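PDB 5GNE: leucine aminopeptidase from Legionella pneumophila, which probably removes amino acids from the N-terminal ends of peptides, as a zinc-dependent aminopeptidase of the M28 peptidase family. Local coordinates for residues L59-Y64 with V319-E324; L148-R154 with R217-S221. One frame throughout, in Å; residues are numbered along the deposited sequence.

Contact 1. Residues L59-Y64 with V319-E324; sequences LNAEPY and VNWTNE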
loop_
_atom_site.group_PDB
_atom_site.type_symbol
_atom_site.label_atom_id
_atom_site.label_comp_id
_atom_site.label_asym_id
_atom_site.label_seq_id
_atom_site.Cartn_x
_atom_site.Cartn_y
_atom_site.Cartn_z
ATOM N N LEU A 59 -12.747 0.391 -7.292
ATOM C CA LEU A 59 -11.558 -0.124 -7.948
ATOM C C LEU A 59 -11.516 0.401 -9.375
ATOM O O LEU A 59 -12.467 0.234 -10.116
ATOM C CB LEU A 59 -11.581 -1.647 -7.944
ATOM C CG LEU A 59 -10.406 -2.399 -8.580
ATOM C CD1 LEU A 59 -9.101 -2.190 -7.787
ATOM C CD2 LEU A 59 -10.764 -3.876 -8.708
ATOM N N ASN A 60 -10.441 1.057 -9.773
ATOM C CA ASN A 60 -10.344 1.419 -11.170
ATOM C C ASN A 60 -9.905 0.213 -11.973
ATOM O O ASN A 60 -8.876 -0.366 -11.693
ATOM C CB ASN A 60 -9.383 2.576 -11.392
ATOM C CG ASN A 60 -9.488 3.138 -12.802
ATOM O OD1 ASN A 60 -9.431 2.392 -13.776
ATOM N ND2 ASN A 60 -9.675 4.438 -12.917
ATOM N N ALA A 61 -10.678 -0.138 -12.992
ATOM C CA ALA A 61 -10.429 -1.370 -13.745
ATOM C C ALA A 61 -9.347 -1.222 -14.795
ATOM O O ALA A 61 -8.832 -2.232 -15.280
ATOM C CB ALA A 61 -11.676 -1.840 -14.406
ATOM N N GLU A 62 -9.007 0.013 -15.153
ATOM C CA GLU A 62 -8.068 0.228 -16.253
ATOM C C GLU A 62 -6.795 -0.627 -16.226
ATOM O O GLU A 62 -6.382 -1.118 -17.262
ATOM C CB GLU A 62 -7.692 1.706 -16.359
ATOM C CG GLU A 62 -6.998 2.008 -17.672
ATOM C CD GLU A 62 -6.696 3.486 -17.863
ATOM O OE1 GLU A 62 -5.555 3.926 -17.593
ATOM O OE2 GLU A 62 -7.605 4.203 -18.327
ATOM N N PRO A 63 -6.163 -0.812 -15.055
ATOM C CA PRO A 63 -4.960 -1.648 -15.146
ATOM C C PRO A 63 -5.267 -3.082 -15.565
ATOM O O PRO A 63 -4.374 -3.742 -16.040
ATOM C CB PRO A 63 -4.409 -1.626 -13.714
ATOM C CG PRO A 63 -4.925 -0.345 -13.141
ATOM C CD PRO A 63 -6.300 -0.201 -13.717
ATOM N N TYR A 64 -6.494 -3.557 -15.389
ATOM C CA TYR A 64 -6.810 -4.926 -15.773
ATOM C C TYR A 64 -7.225 -5.063 -17.247
ATOM O O TYR A 64 -7.049 -6.128 -17.852
ATOM C CB TYR A 64 -7.922 -5.503 -14.868
ATOM C CG TYR A 64 -7.573 -5.546 -13.380
ATOM C CD1 TYR A 64 -6.990 -6.669 -12.823
ATOM C CD2 TYR A 64 -7.805 -4.449 -12.548
ATOM C CE1 TYR A 64 -6.685 -6.717 -11.493
ATOM C CE2 TYR A 64 -7.498 -4.485 -11.197
ATOM C CZ TYR A 64 -6.936 -5.627 -10.678
ATOM O OH TYR A 64 -6.607 -5.683 -9.339
ATOM N N VAL A 319 -5.147 -5.192 -2.276
ATOM C CA VAL A 319 -6.229 -5.723 -3.112
ATOM C C VAL A 319 -5.780 -6.015 -4.542
ATOM O O VAL A 319 -6.167 -7.032 -5.119
ATOM C CB VAL A 319 -7.439 -4.753 -3.089
ATOM C CG1 VAL A 319 -8.413 -5.015 -4.219
ATOM C CG2 VAL A 319 -8.149 -4.870 -1.737
ATOM N N ASN A 320 -4.991 -5.136 -5.134
ATOM C CA ASN A 320 -4.482 -5.411 -6.476
ATOM C C ASN A 320 -3.549 -6.632 -6.522
ATOM O O ASN A 320 -3.576 -7.423 -7.476
ATOM C CB ASN A 320 -3.815 -4.180 -7.043
ATOM C CG ASN A 320 -4.831 -3.142 -7.495
ATOM O OD1 ASN A 320 -5.810 -3.477 -8.156
ATOM N ND2 ASN A 320 -4.626 -1.883 -7.106
ATOM N N TRP A 321 -2.748 -6.813 -5.481
ATOM C CA TRP A 321 -1.937 -8.016 -5.426
ATOM C C TRP A 321 -2.794 -9.296 -5.274
ATOM O O TRP A 321 -2.593 -10.262 -6.015
ATOM C CB TRP A 321 -0.902 -7.917 -4.284
ATOM C CG TRP A 321 0.160 -6.885 -4.530
ATOM C CD1 TRP A 321 0.164 -5.607 -4.065
ATOM C CD2 TRP A 321 1.360 -7.021 -5.347
ATOM N NE1 TRP A 321 1.299 -4.934 -4.518
ATOM C CE2 TRP A 321 2.047 -5.777 -5.294
ATOM C CE3 TRP A 321 1.920 -8.071 -6.086
ATOM C CZ2 TRP A 321 3.257 -5.551 -5.961
ATOM C CZ3 TRP A 321 3.147 -7.845 -6.763
ATOM C CH2 TRP A 321 3.792 -6.596 -6.694
ATOM N N THR A 322 -3.713 -9.336 -4.307
ATOM C CA THR A 322 -4.446 -10.566 -4.112
ATOM C C THR A 322 -5.332 -10.853 -5.334
ATOM O O THR A 322 -5.518 -12.003 -5.686
ATOM C CB THR A 322 -5.267 -10.596 -2.811
ATOM O OG1 THR A 322 -6.616 -10.184 -3.039
ATOM C CG2 THR A 322 -4.642 -9.728 -1.789
ATOM N N ASN A 323 -5.861 -9.823 -5.989
ATOM C CA ASN A 323 -6.630 -10.060 -7.215
ATOM C C ASN A 323 -5.835 -10.768 -8.293
ATOM O O ASN A 323 -6.424 -11.422 -9.144
ATOM C CB ASN A 323 -7.149 -8.748 -7.811
ATOM C CG ASN A 323 -8.384 -8.262 -7.121
ATOM O OD1 ASN A 323 -8.992 -9.010 -6.404
ATOM N ND2 ASN A 323 -8.758 -7.012 -7.333
ATOM N N GLU A 324 -4.509 -10.682 -8.236
ATOM C CA GLU A 324 -3.678 -11.291 -9.269
ATOM C C GLU A 324 -2.942 -12.517 -8.774
ATOM O O GLU A 324 -1.953 -12.946 -9.380
ATOM C CB GLU A 324 -2.665 -10.276 -9.818
ATOM C CG GLU A 324 -3.293 -9.139 -10.587
ATOM C CD GLU A 324 -3.856 -9.558 -11.954
ATOM O OE1 GLU A 324 -3.925 -10.765 -12.255
ATOM O OE2 GLU A 324 -4.215 -8.659 -12.743
#
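The hydroxyl of Y64 is the polar centre of this contact. It donates to the side chain of N320, with Y64 OH to N320 OD1 at 2.6 Å. It also accepts from N323, with N323 ND2 to Y64 OH at 3.2 Å and nearly straight. One proton and one acceptor site are both used. N320 and N323 are three residues apart, about one helical turn, so both reach the Y64 hydroxyl. N320 ND2 is satisfied by S245 OG. L59 packs its methyls on these amides, with L59 CD1 3.6 Å from N320 OD1 and L59 CD2 4.0 Å from N323 ND2. E324 OE2 lies 3.4 Å from Y64 CE1, but its hydrogen-bond partner is Q250. Within 59-64, N60 OD1 accepts from E62 N at 2.8 Å. This capping bond precedes the short helix that presents Y64. The backbone of L59 pairs with I11, in the small N-terminal antiparallel sheet. The contact joins that N-terminal part, at a capped strand-to-helix turn, to helix 318-323 of the M28 peptidase fold. By side chain, N320 is about 7 Å from zinc-binding E238 and V319 about 11 Å from a bound zinc, so the contact borders the dizinc site without binding metal.

Contact 2. Residues L148-R154 with R217-S221; sequences LAQDYGR and RVVFS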
loop_
_atom_site.group_PDB
_atom_site.type_symbol
_atom_site.label_atom_id
_atom_site.label_comp_id
_atom_site.label_asym_id
_atom_site.label_seq_id
_atom_site.Cartn_x
_atom_site.Cartn_y
_atom_site.Cartn_z
ATOM N N LEU A 148 20.545 6.565 -0.737
ATOM C CA LEU A 148 20.884 5.539 0.245
ATOM C C LEU A 148 21.753 4.431 -0.345
ATOM O O LEU A 148 22.754 4.027 0.250
ATOM C CB LEU A 148 19.606 4.913 0.809
ATOM C CG LEU A 148 18.909 5.635 1.957
ATOM C CD1 LEU A 148 17.623 4.909 2.329
ATOM C CD2 LEU A 148 19.828 5.741 3.148
ATOM N N ALA A 149 21.398 3.979 -1.543
ATOM C CA ALA A 149 22.158 2.925 -2.205
ATOM C C ALA A 149 23.551 3.406 -2.596
ATOM O O ALA A 149 24.494 2.622 -2.592
ATOM C CB ALA A 149 21.412 2.406 -3.422
ATOM N N GLN A 150 23.685 4.692 -2.911
ATOM C CA GLN A 150 24.995 5.251 -3.246
ATOM C C GLN A 150 25.811 5.446 -1.979
ATOM O O GLN A 150 26.989 5.122 -1.950
ATOM C CB GLN A 150 24.869 6.596 -3.977
ATOM C CG GLN A 150 24.218 6.542 -5.365
ATOM C CD GLN A 150 24.224 7.896 -6.070
ATOM O OE1 GLN A 150 25.269 8.540 -6.181
ATOM N NE2 GLN A 150 23.054 8.332 -6.544
ATOM N N ASP A 151 25.161 5.915 -0.920
ATOM C CA ASP A 151 25.814 6.110 0.370
ATOM C C ASP A 151 26.353 4.838 1.020
ATOM O O ASP A 151 27.361 4.870 1.711
ATOM C CB ASP A 151 24.838 6.774 1.346
ATOM C CG ASP A 151 24.604 8.233 1.040
ATOM O OD1 ASP A 151 25.157 8.725 0.031
ATOM O OD2 ASP A 151 23.846 8.877 1.793
ATOM N N TYR A 152 25.698 3.712 0.802
ATOM C CA TYR A 152 26.198 2.462 1.365
ATOM C C TYR A 152 26.885 1.583 0.315
ATOM O O TYR A 152 27.105 0.392 0.544
ATOM C CB TYR A 152 25.059 1.696 2.071
ATOM C CG TYR A 152 24.524 2.393 3.321
ATOM C CD1 TYR A 152 23.537 3.375 3.242
ATOM C CD2 TYR A 152 25.031 2.084 4.576
ATOM C CE1 TYR A 152 23.060 4.013 4.387
ATOM C CE2 TYR A 152 24.571 2.719 5.718
ATOM C CZ TYR A 152 23.587 3.678 5.623
ATOM O OH TYR A 152 23.135 4.295 6.773
ATOM N N GLY A 153 27.234 2.191 -0.819
ATOM C CA GLY A 153 27.940 1.534 -1.910
ATOM C C GLY A 153 27.335 0.204 -2.311
ATOM O O GLY A 153 28.034 -0.801 -2.469
ATOM N N ARG A 154 26.024 0.214 -2.502
ATOM C CA ARG A 154 25.305 -0.966 -2.930
ATOM C C ARG A 154 24.914 -0.837 -4.419
ATOM O O ARG A 154 24.071 -0.015 -4.784
ATOM C CB ARG A 154 24.089 -1.130 -2.010
ATOM C CG ARG A 154 23.460 -2.482 -1.972
ATOM C CD ARG A 154 24.265 -3.519 -1.226
ATOM N NE ARG A 154 23.636 -4.813 -1.467
ATOM C CZ ARG A 154 22.784 -5.414 -0.642
ATOM N NH1 ARG A 154 22.472 -4.870 0.531
ATOM N NH2 ARG A 154 22.268 -6.582 -0.988
ATOM N N ARG A 217 16.561 1.550 4.769
ATOM C CA ARG A 217 17.822 2.081 5.230
ATOM C C ARG A 217 18.511 1.151 6.222
ATOM O O ARG A 217 19.722 0.946 6.154
ATOM C CB ARG A 217 17.590 3.423 5.909
ATOM C CG ARG A 217 18.867 4.115 6.390
ATOM C CD ARG A 217 18.545 5.268 7.350
ATOM N NE ARG A 217 18.203 4.740 8.667
ATOM C CZ ARG A 217 19.082 4.177 9.494
ATOM N NH1 ARG A 217 20.359 4.099 9.149
ATOM N NH2 ARG A 217 18.689 3.703 10.671
ATOM N N VAL A 218 17.740 0.570 7.131
ATOM C CA VAL A 218 18.268 -0.483 7.987
ATOM C C VAL A 218 18.877 -1.641 7.189
ATOM O O VAL A 218 20.010 -2.046 7.444
ATOM C CB VAL A 218 17.189 -1.001 8.940
ATOM C CG1 VAL A 218 17.679 -2.247 9.660
ATOM C CG2 VAL A 218 16.841 0.095 9.938
ATOM N N VAL A 219 18.149 -2.130 6.192
ATOM C CA VAL A 219 18.659 -3.181 5.312
ATOM C C VAL A 219 19.982 -2.783 4.620
ATOM O O VAL A 219 20.904 -3.587 4.550
ATOM C CB VAL A 219 17.614 -3.555 4.235
ATOM C CG1 VAL A 219 18.255 -4.365 3.130
ATOM C CG2 VAL A 219 16.441 -4.325 4.853
ATOM N N PHE A 220 20.110 -1.537 4.167
ATOM C CA PHE A 220 21.362 -1.094 3.541
ATOM C C PHE A 220 22.522 -1.112 4.536
ATOM O O PHE A 220 23.661 -1.433 4.178
ATOM C CB PHE A 220 21.248 0.320 2.944
ATOM C CG PHE A 220 20.590 0.382 1.584
ATOM C CD1 PHE A 220 21.125 -0.290 0.517
ATOM C CD2 PHE A 220 19.476 1.169 1.365
ATOM C CE1 PHE A 220 20.531 -0.221 -0.736
ATOM C CE2 PHE A 220 18.881 1.245 0.113
ATOM C CZ PHE A 220 19.407 0.556 -0.931
ATOM N N SER A 221 22.236 -0.745 5.777
ATOM C CA SER A 221 23.267 -0.687 6.809
ATOM C C SER A 221 23.487 -2.045 7.498
ATOM O O SER A 221 24.388 -2.184 8.311
ATOM C CB SER A 221 22.926 0.386 7.836
ATOM O OG SER A 221 21.685 0.098 8.438
HETATM O O HOH W 1 21.406 -6.384 3.116
#
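A Schellman motif ends helix 132-151 here, and the helix end packs on the C-terminal part of helix 202-221 in the M28 peptidase fold. R154 N bonds to A149 O at 2.9 Å, and G153 N to Q150 O at 3.2 Å. G153 is the C-prime residue and has positive phi. The reversal turns the chain back, so R154 also faces the other helix. F220 is the central side chain of the contact. L148 CB lies 3.8 Å from F220 CD2, and A149 CB lies 3.7 Å from F220 CZ. A149 CA makes a CH-pi contact over the face of the F220 ring. R154 CB is 3.9 Å from F220 CE1. Y152 lies along the other helix: F220 CB sits over its ring face in a second CH-pi contact, and Y152 CE2 is 3.6 Å from S221 CB. L148 CD2 packs on the aliphatic part of R217, 3.8 Å from R217 CG. The R217 guanidinium is paired with E214, and that of R154 with D156. V157 and I177, from two neighbouring sheet strands, also touch F220. A water bridges the segments, 3.2 Å from R154 NH1 and 3.2 Å from V219 O. No direct hydrogen bond crosses, so the contact rests on apolar and CH-pi packing, with charges balanced by residues outside it.

The two contacts lie on opposite sides of the chain's centre, with nearest atoms about 17 Å apart. They share no helix or strand. Contact 2 is nested in the chain between the segments of contact 1. Contact 1 is nearer the middle of the molecule, in the vicinity of the zinc site, and joins the N-terminal part to the peptidase fold. It buries less area but is held by direct side-chain hydrogen bonds. Contact 2 is peripheral, with its centre about 23 Å from that of the chain, and joins the C-terminal parts of two helices. It buries more area, 424 against 239 Å², yet no direct hydrogen bond crosses it, and one water bridges its two segments. Both are partly buried.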